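Local coordinates for protein sgbp-b (Bacteroides uniformis, PDB 7K44) that probably binds xyloglucan at the bacterial cell surface, as a surface glycan-binding protein of a xyloglucan utilization locus, at residues L251-W257 / Q361-E367; Y304-N308 / R353-L358; L274-T280 / V342-G348; C244-S248 / W258-Q262. All blocks are in the same frame, centred on the assembly; numbering follows the deposited sequence. Where two conformers were deposited one is given.

Contact 1: residues L251-W257 / Q361-E367; sequences LSAWNYW and QMTNPSE
Asn255 and Asn364 form an antiparallel hydrogen-bonded pair where strand 255-264 begins and strand 357-364 ends, at one extremity of the five-stranded sheet of the xyloglucan-binding domain. Asn255 N donates to Asn364 O at 3.0 Å, and Asn364 N returns a shorter bond of 2.7 Å to Asn255 O. Trp254 faces Asn364 as well, which makes a G1 beta bulge, but its own N bonds Ser366 O at 2.8 Å. That same oxygen lies over the centre of the Trp254 indole: with CG anti to the carbonyl carbon (chi1 -58°), the ring folds back across the 366-367 peptide, and Glu367 N covers the same face nearer the rim. The Asn364 amide reaches the other way. Its ND2 meets Ser252 O at 2.9 Å, from above the carbonyl plane, and its OD1 accepts from Ser366 OG at 2.7 Å, while CB packs on Leu251 CG at 3.7 Å. On the outer side, Tyr256 CE2 rests on Pro365 CB at 3.6 Å. Farther along, the Trp257 ring meets the Gln361 amide with planes 88° apart; that amide is already bonded to Gln262 and Arg302. Asn255 OD1 closes an Asx turn onto Trp257 N as the chain turns its corner. Bonds at both ends of the Asn364 amide fix its rotation, and the loop so anchored carries three exposed aromatic side chains, consistent with a surface suited to sugar rings.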
# COMPACT_ATOMS: atom_id res chain seq x y z
N LEU A 251 15.70 24.81 -9.72
CA LEU A 251 14.61 25.19 -10.60
C LEU A 251 14.15 26.58 -10.18
O LEU A 251 13.57 26.76 -9.11
CB LEU A 251 13.46 24.18 -10.47
CG LEU A 251 12.17 24.47 -11.24
CD1 LEU A 251 12.44 24.83 -12.71
CD2 LEU A 251 11.23 23.26 -11.14
N SER A 252 14.42 27.56 -11.04
CA SER A 252 14.13 28.95 -10.71
C SER A 252 12.64 29.25 -10.86
O SER A 252 11.86 28.44 -11.38
CB SER A 252 14.92 29.87 -11.64
OG SER A 252 14.47 29.69 -12.97
N ALA A 253 12.26 30.43 -10.41
CA ALA A 253 10.93 30.94 -10.68
C ALA A 253 10.79 31.27 -12.16
O ALA A 253 11.77 31.50 -12.88
CB ALA A 253 10.66 32.19 -9.85
N TRP A 254 9.54 31.27 -12.63
CA TRP A 254 9.20 31.68 -13.99
C TRP A 254 9.98 30.89 -15.03
O TRP A 254 10.52 31.45 -15.99
CB TRP A 254 9.37 33.19 -14.18
CG TRP A 254 8.54 33.98 -13.24
CD1 TRP A 254 8.98 34.80 -12.25
CD2 TRP A 254 7.11 34.01 -13.18
NE1 TRP A 254 7.92 35.35 -11.58
CE2 TRP A 254 6.75 34.88 -12.14
CE3 TRP A 254 6.10 33.38 -13.92
CZ2 TRP A 254 5.43 35.15 -11.82
CZ3 TRP A 254 4.79 33.65 -13.60
CH2 TRP A 254 4.46 34.52 -12.55
N ASN A 255 10.06 29.57 -14.83
CA ASN A 255 10.85 28.70 -15.69
C ASN A 255 9.91 27.83 -16.50
O ASN A 255 9.24 26.94 -15.96
CB ASN A 255 11.81 27.84 -14.86
CG ASN A 255 12.92 27.26 -15.70
OD1 ASN A 255 12.72 26.89 -16.86
ND2 ASN A 255 14.11 27.20 -15.13
N TYR A 256 9.87 28.08 -17.81
CA TYR A 256 8.94 27.39 -18.69
C TYR A 256 9.60 26.29 -19.51
O TYR A 256 8.95 25.70 -20.37
CB TYR A 256 8.23 28.39 -19.59
CG TYR A 256 7.41 29.42 -18.85
CD1 TYR A 256 7.98 30.62 -18.43
CD2 TYR A 256 6.06 29.20 -18.56
CE1 TYR A 256 7.22 31.57 -17.75
CE2 TYR A 256 5.30 30.14 -17.89
CZ TYR A 256 5.89 31.32 -17.49
OH TYR A 256 5.13 32.26 -16.83
N TRP A 257 10.87 25.98 -19.24
CA TRP A 257 11.56 24.92 -19.97
C TRP A 257 12.79 24.56 -19.15
O TRP A 257 13.74 25.35 -19.09
CB TRP A 257 11.97 25.39 -21.37
CG TRP A 257 12.69 24.31 -22.12
CD1 TRP A 257 14.03 24.23 -22.36
CD2 TRP A 257 12.10 23.14 -22.70
NE1 TRP A 257 14.31 23.09 -23.07
CE2 TRP A 257 13.15 22.40 -23.29
CE3 TRP A 257 10.80 22.65 -22.79
CZ2 TRP A 257 12.93 21.19 -23.95
CZ3 TRP A 257 10.58 21.44 -23.44
CH2 TRP A 257 11.64 20.73 -24.02
N GLN A 361 7.99 16.25 -18.61
CA GLN A 361 8.68 17.53 -18.59
C GLN A 361 8.30 18.33 -17.36
O GLN A 361 7.11 18.48 -17.07
CB GLN A 361 8.38 18.35 -19.84
CG GLN A 361 8.64 17.60 -21.12
CD GLN A 361 8.41 18.45 -22.35
OE1 GLN A 361 7.75 19.49 -22.28
NE2 GLN A 361 8.97 18.03 -23.48
N MET A 362 9.30 18.84 -16.66
CA MET A 362 9.09 19.62 -15.44
C MET A 362 9.38 21.09 -15.71
O MET A 362 10.41 21.42 -16.32
CB MET A 362 9.98 19.11 -14.31
CG MET A 362 9.63 19.74 -12.97
SD MET A 362 10.67 19.10 -11.64
CE MET A 362 9.57 19.20 -10.24
N THR A 363 8.48 21.95 -15.26
CA THR A 363 8.60 23.40 -15.38
C THR A 363 8.17 24.03 -14.06
O THR A 363 7.65 23.35 -13.17
CB THR A 363 7.73 23.95 -16.53
OG1 THR A 363 6.35 23.63 -16.29
CG2 THR A 363 8.17 23.38 -17.89
N ASN A 364 8.39 25.34 -13.92
CA ASN A 364 7.90 26.10 -12.76
C ASN A 364 7.28 27.39 -13.25
O ASN A 364 7.89 28.47 -13.16
CB ASN A 364 9.02 26.35 -11.75
CG ASN A 364 8.53 27.12 -10.53
OD1 ASN A 364 7.34 27.16 -10.25
ND2 ASN A 364 9.46 27.76 -9.83
N PRO A 365 6.05 27.33 -13.79
CA PRO A 365 5.36 28.54 -14.29
C PRO A 365 4.74 29.35 -13.15
O PRO A 365 3.53 29.56 -13.09
CB PRO A 365 4.30 27.94 -15.21
CG PRO A 365 3.93 26.65 -14.53
CD PRO A 365 5.22 26.12 -13.93
N SER A 366 5.59 29.83 -12.25
CA SER A 366 5.09 30.48 -11.04
C SER A 366 6.14 31.45 -10.52
O SER A 366 7.32 31.38 -10.89
CB SER A 366 4.76 29.47 -9.93
OG SER A 366 5.89 29.17 -9.14
N GLU A 367 5.70 32.33 -9.62
CA GLU A 367 6.59 33.27 -8.95
C GLU A 367 7.46 32.61 -7.89
O GLU A 367 8.40 33.25 -7.40
CB GLU A 367 5.74 34.35 -8.27
CG GLU A 367 4.87 33.80 -7.14
CD GLU A 367 3.87 34.80 -6.60
OE1 GLU A 367 4.11 36.02 -6.72
OE2 GLU A 367 2.83 34.36 -6.06

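Contact 2: residues Y304-N308 / R353-L358; sequences YLKGN and RDGDEL
Lys306 sets CG anti to the carbonyl carbon (chi1 -69°) and then runs fully extended, which carries NZ along the 353-355 loop to Arg353 O at 2.8 Å. On the way its CE passes Gly355 O at 3.1 Å. Arg353 is just as stretched, with CG opposite its backbone N (chi1 -178°), and this lays the guanidinium flat against the Asn308 amide. The two planes are 6° apart and ND2 of Asn308 sits 3.5 Å from Arg353 NH2, a stack of two donors without a bond between them; the amide instead donates to Asp343 and the guanidinium forms a salt bridge with Glu344. The backbones join through Lys306 N, whose nearly straight bond to Glu357 O measures 2.7 Å, and one residue along Leu305 CD2 lies beside Leu358 CG at 3.8 Å. Three waters bridge further polar atoms: one molecule ties Tyr304 O, Gly307 N and Glu357 OE1 together, a second joins Tyr304 OH to the same carboxylate oxygen, and a third links Lys306 O, Arg353 NE and Asp354 O. NZ also bonds Phe350 O, and Lys306 makes a cation-pi contact with the Phe350 ring. An alanine in place of Lys306 would remove this arm, and Arg353 O and Phe350 O would probably lose their shared ammonium donor, setting the 353-355 loop freer to move. The type I' turn 305-308 thus ends strand 300-305 and is clasped by the link from helix 347-352 into strand 357-364, the sheet neighbour of strand 300-305.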
# COMPACT_ATOMS: atom_id res chain seq x y z
N TYR A 304 3.27 13.24 -21.91
CA TYR A 304 2.60 12.99 -23.17
C TYR A 304 3.25 11.80 -23.87
O TYR A 304 4.44 11.52 -23.68
CB TYR A 304 2.51 14.25 -24.06
CG TYR A 304 3.83 14.81 -24.51
CD1 TYR A 304 4.52 15.74 -23.74
CD2 TYR A 304 4.38 14.41 -25.72
CE1 TYR A 304 5.76 16.24 -24.17
CE2 TYR A 304 5.60 14.91 -26.15
CZ TYR A 304 6.28 15.82 -25.38
OH TYR A 304 7.49 16.30 -25.82
N LEU A 305 2.44 11.07 -24.65
CA LEU A 305 2.84 9.81 -25.26
C LEU A 305 2.76 9.91 -26.77
O LEU A 305 1.82 10.50 -27.32
CB LEU A 305 1.95 8.66 -24.79
CG LEU A 305 1.78 8.55 -23.28
CD1 LEU A 305 0.90 7.35 -22.94
CD2 LEU A 305 3.14 8.38 -22.63
N LYS A 306 3.75 9.30 -27.43
CA LYS A 306 3.82 9.23 -28.90
C LYS A 306 3.71 10.60 -29.55
O LYS A 306 3.18 10.75 -30.66
CB LYS A 306 2.83 8.21 -29.47
CG LYS A 306 3.20 6.78 -29.12
CD LYS A 306 2.29 5.76 -29.80
CE LYS A 306 2.79 4.35 -29.59
NZ LYS A 306 2.11 3.39 -30.50
N GLY A 307 4.24 11.63 -28.88
CA GLY A 307 4.27 12.96 -29.46
C GLY A 307 2.95 13.68 -29.44
O GLY A 307 2.86 14.77 -30.02
N ASN A 308 1.93 13.13 -28.78
CA ASN A 308 0.59 13.72 -28.80
C ASN A 308 0.49 14.76 -27.69
O ASN A 308 -0.16 14.56 -26.65
CB ASN A 308 -0.47 12.63 -28.71
CG ASN A 308 -1.86 13.15 -29.00
OD1 ASN A 308 -2.05 14.35 -29.19
ND2 ASN A 308 -2.84 12.25 -29.04
N ARG A 353 -0.84 3.57 -33.34
CA ARG A 353 -0.46 4.95 -33.59
C ARG A 353 1.05 5.05 -33.81
O ARG A 353 1.85 4.39 -33.15
CB ARG A 353 -0.88 5.83 -32.41
CG ARG A 353 -0.55 7.29 -32.60
CD ARG A 353 -0.88 8.12 -31.38
NE ARG A 353 -0.71 9.54 -31.65
CZ ARG A 353 -1.71 10.38 -31.92
NH1 ARG A 353 -2.97 9.95 -31.93
NH2 ARG A 353 -1.45 11.65 -32.16
N ASP A 354 1.43 5.88 -34.79
CA ASP A 354 2.85 6.04 -35.08
C ASP A 354 3.58 6.65 -33.89
O ASP A 354 3.01 7.37 -33.07
CB ASP A 354 3.03 6.91 -36.33
CG ASP A 354 2.63 6.18 -37.61
OD1 ASP A 354 2.54 4.94 -37.59
OD2 ASP A 354 2.41 6.87 -38.63
N GLY A 355 4.86 6.32 -33.79
CA GLY A 355 5.73 6.85 -32.77
C GLY A 355 5.89 5.90 -31.59
O GLY A 355 5.23 4.87 -31.48
N ASP A 356 6.81 6.27 -30.69
CA ASP A 356 7.07 5.44 -29.52
C ASP A 356 7.38 6.22 -28.25
O ASP A 356 7.65 5.59 -27.21
CB ASP A 356 8.21 4.44 -29.79
CG ASP A 356 9.53 5.12 -30.15
OD1 ASP A 356 9.78 6.26 -29.69
OD2 ASP A 356 10.32 4.54 -30.93
N GLU A 357 7.35 7.55 -28.28
CA GLU A 357 7.91 8.33 -27.18
C GLU A 357 7.03 8.27 -25.93
O GLU A 357 5.80 8.20 -25.98
CB GLU A 357 8.08 9.78 -27.61
CG GLU A 357 8.83 10.64 -26.58
CD GLU A 357 9.09 12.04 -27.10
OE1 GLU A 357 8.12 12.78 -27.35
OE2 GLU A 357 10.28 12.39 -27.28
N LEU A 358 7.71 8.30 -24.78
CA LEU A 358 7.10 8.53 -23.47
C LEU A 358 7.85 9.73 -22.92
O LEU A 358 9.07 9.67 -22.72
CB LEU A 358 7.29 7.29 -22.61
CG LEU A 358 6.53 7.18 -21.28
CD1 LEU A 358 6.50 5.74 -20.79
CD2 LEU A 358 7.15 8.07 -20.23
O HOH W 1 5.70 11.58 -26.36
O HOH W 2 8.29 15.32 -28.15
O HOH W 3 1.71 9.79 -32.96

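Contact 3: residues L274-T280 / V342-G348; sequences LPTDTPT and VDETTWG
Thr276, Thr278 and Thr280 meet the 342-348 segment through a row of hydrogen bonds, mostly made by backbone atoms. Thr278 O takes the N-H of Trp347 at 2.8 Å, nearly along the C=O axis, and Thr276 O takes that of Gly348 at 2.9 Å, within its carbonyl plane. Thr280 N donates to Thr345 O at 3.0 Å, from well above the carbonyl plane. The side chain of Thr280 adds a grip of its own: with OG1 lodged between the backbone N and the carbonyl carbon (chi1 58°), the hydroxyl donates to Glu344 O at 2.7 Å and the methyl is left to pack against the Thr346 backbone. Inside the loop, a type I turn is braced at Pro275 O, which accepts both the N and the OG1 of Thr278 from one face.

The apolar part centres on the Trp347 indole. Leu274 CD2 lies over its five-membered ring, 3.8 Å from the centroid and 15° off the normal, a CH-pi contact. Water bridges the ring edge, accepting from Trp347 NE1 at 3.0 Å and donating to Leu274 O. Gly348, having no CB, lets Thr276 CG2 approach its CA to 3.6 Å. A serine at Trp347 would probably open a gap beneath Leu274 and leave the bridging water without its indole donor.

Thr346 is the N-cap of helix 347-352, its OG1 bonded to Glu349 N. Together with the loop carbonyls of Thr276 and Thr278, it gives the first amides of this short helix the acceptors that its own backbone cannot supply.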
# COMPACT_ATOMS: atom_id res chain seq x y z
N LEU A 274 -2.19 -8.20 -21.67
CA LEU A 274 -3.00 -7.02 -21.93
C LEU A 274 -3.71 -7.22 -23.26
O LEU A 274 -3.10 -7.03 -24.32
CB LEU A 274 -2.11 -5.78 -21.97
CG LEU A 274 -2.78 -4.42 -22.16
CD1 LEU A 274 -4.10 -4.34 -21.42
CD2 LEU A 274 -1.85 -3.30 -21.72
N PRO A 275 -4.98 -7.61 -23.25
CA PRO A 275 -5.66 -7.90 -24.52
C PRO A 275 -5.74 -6.68 -25.42
O PRO A 275 -5.90 -5.54 -24.97
CB PRO A 275 -7.06 -8.35 -24.07
CG PRO A 275 -6.85 -8.86 -22.68
CD PRO A 275 -5.80 -7.97 -22.09
N THR A 276 -5.65 -6.94 -26.73
CA THR A 276 -5.62 -5.87 -27.71
C THR A 276 -6.86 -4.98 -27.63
O THR A 276 -6.76 -3.76 -27.77
CB THR A 276 -5.48 -6.48 -29.11
OG1 THR A 276 -4.34 -7.35 -29.12
CG2 THR A 276 -5.29 -5.40 -30.14
N ASP A 277 -8.03 -5.56 -27.37
CA ASP A 277 -9.25 -4.77 -27.40
C ASP A 277 -9.56 -4.07 -26.08
O ASP A 277 -10.66 -3.53 -25.93
CB ASP A 277 -10.44 -5.61 -27.88
CG ASP A 277 -10.76 -6.77 -26.96
OD1 ASP A 277 -10.08 -6.94 -25.92
OD2 ASP A 277 -11.71 -7.53 -27.28
N THR A 278 -8.63 -4.06 -25.13
CA THR A 278 -8.89 -3.44 -23.84
C THR A 278 -9.20 -1.95 -24.01
O THR A 278 -8.43 -1.23 -24.66
CB THR A 278 -7.69 -3.60 -22.90
OG1 THR A 278 -7.38 -4.99 -22.76
CG2 THR A 278 -7.99 -3.01 -21.53
N PRO A 279 -10.30 -1.45 -23.44
CA PRO A 279 -10.56 -0.00 -23.47
C PRO A 279 -9.45 0.77 -22.76
O PRO A 279 -9.02 0.41 -21.66
CB PRO A 279 -11.89 0.13 -22.71
CG PRO A 279 -12.51 -1.22 -22.79
CD PRO A 279 -11.38 -2.20 -22.79
N THR A 280 -9.03 1.87 -23.39
CA THR A 280 -8.04 2.73 -22.75
C THR A 280 -8.60 3.38 -21.49
O THR A 280 -7.82 3.73 -20.59
CB THR A 280 -7.49 3.77 -23.74
OG1 THR A 280 -8.55 4.57 -24.27
CG2 THR A 280 -6.74 3.10 -24.89
N VAL A 342 -4.20 9.63 -24.10
CA VAL A 342 -4.30 9.08 -25.45
C VAL A 342 -5.68 9.38 -26.02
O VAL A 342 -6.68 9.40 -25.29
CB VAL A 342 -3.99 7.57 -25.51
CG1 VAL A 342 -2.68 7.25 -24.77
CG2 VAL A 342 -5.15 6.73 -24.95
N ASP A 343 -5.72 9.62 -27.34
CA ASP A 343 -6.98 9.88 -28.04
C ASP A 343 -7.72 8.59 -28.36
O ASP A 343 -8.95 8.61 -28.51
CB ASP A 343 -6.69 10.56 -29.38
CG ASP A 343 -6.48 12.06 -29.25
OD1 ASP A 343 -7.18 12.69 -28.43
OD2 ASP A 343 -5.63 12.60 -29.99
N GLU A 344 -7.00 7.48 -28.48
CA GLU A 344 -7.55 6.22 -28.94
C GLU A 344 -8.43 5.58 -27.86
O GLU A 344 -8.22 5.77 -26.66
CB GLU A 344 -6.40 5.27 -29.30
CG GLU A 344 -5.61 5.66 -30.57
CD GLU A 344 -4.62 6.80 -30.36
OE1 GLU A 344 -4.28 7.09 -29.20
OE2 GLU A 344 -4.16 7.40 -31.37
N THR A 345 -9.45 4.84 -28.31
CA THR A 345 -10.39 4.22 -27.39
C THR A 345 -10.02 2.81 -26.97
O THR A 345 -10.54 2.32 -25.96
CB THR A 345 -11.82 4.19 -27.96
OG1 THR A 345 -11.82 3.54 -29.24
CG2 THR A 345 -12.37 5.60 -28.10
N THR A 346 -9.18 2.11 -27.73
CA THR A 346 -8.72 0.79 -27.36
C THR A 346 -7.20 0.77 -27.33
O THR A 346 -6.54 1.57 -28.01
CB THR A 346 -9.21 -0.32 -28.29
OG1 THR A 346 -8.62 -0.17 -29.58
CG2 THR A 346 -10.74 -0.29 -28.41
N TRP A 347 -6.67 -0.14 -26.52
CA TRP A 347 -5.23 -0.29 -26.40
C TRP A 347 -4.60 -0.58 -27.76
O TRP A 347 -3.59 0.03 -28.14
CB TRP A 347 -4.95 -1.42 -25.41
CG TRP A 347 -3.53 -1.88 -25.36
CD1 TRP A 347 -3.07 -3.12 -25.65
CD2 TRP A 347 -2.39 -1.10 -24.98
NE1 TRP A 347 -1.71 -3.17 -25.49
CE2 TRP A 347 -1.27 -1.94 -25.08
CE3 TRP A 347 -2.21 0.23 -24.56
CZ2 TRP A 347 0.02 -1.50 -24.78
CZ3 TRP A 347 -0.94 0.66 -24.27
CH2 TRP A 347 0.17 -0.20 -24.39
N GLY A 348 -5.21 -1.49 -28.53
CA GLY A 348 -4.66 -1.85 -29.83
C GLY A 348 -4.58 -0.67 -30.78
O GLY A 348 -3.60 -0.53 -31.53
O HOH W 4 -1.01 -6.03 -25.76
O HOH W 5 -7.96 -2.59 -30.81

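Contact 4: residues C244-S248 / W258-Q262; sequences CYSIS and WGQLQ
Ile247 and Leu261 interlock across the space between two strands that share no hydrogen bond. Strands 244-248 and 258-262 run antiparallel, at 166°, and their axes come no closer than 7.6 Å, so every contact involves a side chain, against another or against the facing backbone. Ile247 has the largest share, through its two branches. Its CG1 stands anti to the carbonyl carbon (chi1 -70°) and the chain then bends (chi2 -73°), which drops CD1 onto the opposite strand, 3.6 Å from Gln260 O and 3.8 Å from Leu261 CD2. The other branch, CG2, points along its own strand and touches Trp258 CZ3 at 3.7 Å.

Leu261 approaches from the other strand, sliding past Ile247 in the opposite sense, and its CD2 sits between two neighbours: Ile247 CD1 and Tyr245 CB, the latter at 3.9 Å. The ring of Tyr245 turns away from this pair, to stack on Phe220. Trp258 has CG opposite its backbone N and swings its six-membered ring back toward strand 244-248, where CH2 lies 3.9 Å from Ser248 C. Gly259 has no side chain beside the spot where the indole meets Ile247 CG2; a CB there would be tight against that methyl and crowded by Trp258 CE3.

Phe377 and Ala226 also pack on Leu261, and Ile373 and Met362 on Trp258. The two strands belong to different sheets, the seven-stranded one with strand 371-384 and the five-stranded one, and their meeting face to face through aliphatic and aromatic side chains is the buried interior of a beta-sandwich.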
# COMPACT_ATOMS: atom_id res chain seq x y z
N CYS A 244 17.79 3.70 -13.03
CA CYS A 244 16.66 4.62 -13.07
C CYS A 244 17.17 5.95 -13.58
O CYS A 244 18.37 6.13 -13.78
CB CYS A 244 15.98 4.75 -11.70
SG CYS A 244 16.94 5.57 -10.43
N TYR A 245 16.27 6.89 -13.86
CA TYR A 245 16.67 8.22 -14.30
C TYR A 245 16.26 9.28 -13.28
O TYR A 245 15.17 9.22 -12.70
CB TYR A 245 16.17 8.60 -15.71
CG TYR A 245 17.20 8.28 -16.77
CD1 TYR A 245 17.45 6.96 -17.13
CD2 TYR A 245 17.97 9.28 -17.36
CE1 TYR A 245 18.40 6.64 -18.08
CE2 TYR A 245 18.94 8.96 -18.33
CZ TYR A 245 19.15 7.64 -18.67
OH TYR A 245 20.11 7.28 -19.60
N SER A 246 17.17 10.20 -13.02
CA SER A 246 16.94 11.32 -12.13
C SER A 246 16.66 12.60 -12.90
O SER A 246 17.18 12.82 -14.00
CB SER A 246 18.15 11.53 -11.21
OG SER A 246 19.26 12.05 -11.92
N ILE A 247 15.80 13.44 -12.31
CA ILE A 247 15.65 14.85 -12.67
C ILE A 247 16.09 15.64 -11.44
O ILE A 247 15.52 15.46 -10.36
CB ILE A 247 14.20 15.18 -13.02
CG1 ILE A 247 13.81 14.53 -14.35
CG2 ILE A 247 13.97 16.68 -13.06
CD1 ILE A 247 14.42 15.20 -15.55
N SER A 248 17.09 16.50 -11.59
CA SER A 248 17.62 17.16 -10.40
C SER A 248 18.27 18.49 -10.78
O SER A 248 18.69 18.69 -11.92
CB SER A 248 18.62 16.28 -9.66
OG SER A 248 19.84 16.19 -10.37
N TRP A 258 12.78 23.38 -18.53
CA TRP A 258 13.81 23.05 -17.56
C TRP A 258 14.25 21.58 -17.64
O TRP A 258 15.30 21.28 -18.22
CB TRP A 258 13.38 23.44 -16.14
CG TRP A 258 14.46 23.25 -15.12
CD1 TRP A 258 15.61 23.98 -15.01
CD2 TRP A 258 14.52 22.25 -14.10
NE1 TRP A 258 16.38 23.50 -13.98
CE2 TRP A 258 15.73 22.45 -13.40
CE3 TRP A 258 13.67 21.21 -13.72
CZ2 TRP A 258 16.11 21.64 -12.33
CZ3 TRP A 258 14.06 20.40 -12.64
CH2 TRP A 258 15.26 20.63 -11.96
N GLY A 259 13.47 20.67 -17.07
CA GLY A 259 13.85 19.27 -16.99
C GLY A 259 12.96 18.41 -17.88
O GLY A 259 11.76 18.66 -18.00
N GLN A 260 13.56 17.41 -18.52
CA GLN A 260 12.78 16.48 -19.33
C GLN A 260 13.37 15.09 -19.24
O GLN A 260 14.59 14.92 -19.14
CB GLN A 260 12.75 16.85 -20.82
CG GLN A 260 12.28 18.26 -21.14
CD GLN A 260 13.41 19.27 -21.06
OE1 GLN A 260 14.55 18.99 -21.43
NE2 GLN A 260 13.10 20.46 -20.56
N LEU A 261 12.50 14.09 -19.32
CA LEU A 261 12.88 12.72 -19.65
C LEU A 261 12.13 12.40 -20.93
O LEU A 261 10.91 12.20 -20.92
CB LEU A 261 12.48 11.73 -18.55
CG LEU A 261 13.12 11.89 -17.19
CD1 LEU A 261 12.58 10.81 -16.24
CD2 LEU A 261 14.63 11.81 -17.30
N GLN A 262 12.84 12.40 -22.06
CA GLN A 262 12.25 12.06 -23.35
C GLN A 262 12.78 10.68 -23.68
O GLN A 262 13.99 10.50 -23.83
CB GLN A 262 12.63 13.08 -24.43
CG GLN A 262 12.41 14.52 -23.99
CD GLN A 262 10.96 14.98 -24.07
OE1 GLN A 262 10.48 15.64 -23.16
NE2 GLN A 262 10.27 14.64 -25.15

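In the fold
All four contacts lie in the xyloglucan-binding domain. Contacts 1 and 4 share strand 255-264, with centres 14 Å apart, and join where Met362 N meets Gly259 O; contact 2 lies about 24 Å from contact 1, centre to centre, at the other end of strand 357-364. The centre of contact 3 is about 14 Å from that of contact 2, tied to it by a salt bridge and an amide-carboxylate bond, but about 34 Å from that of contact 1. Along the chain, contact 4 crosses contact 1, and contacts 2 and 3, which cross each other, are nested within the loop that contact 1 closes. Contact 4 thus joins the two sheets of the sandwich, while contacts 1 and 2 secure strand ends and helix 347-352 leads on to contact 3.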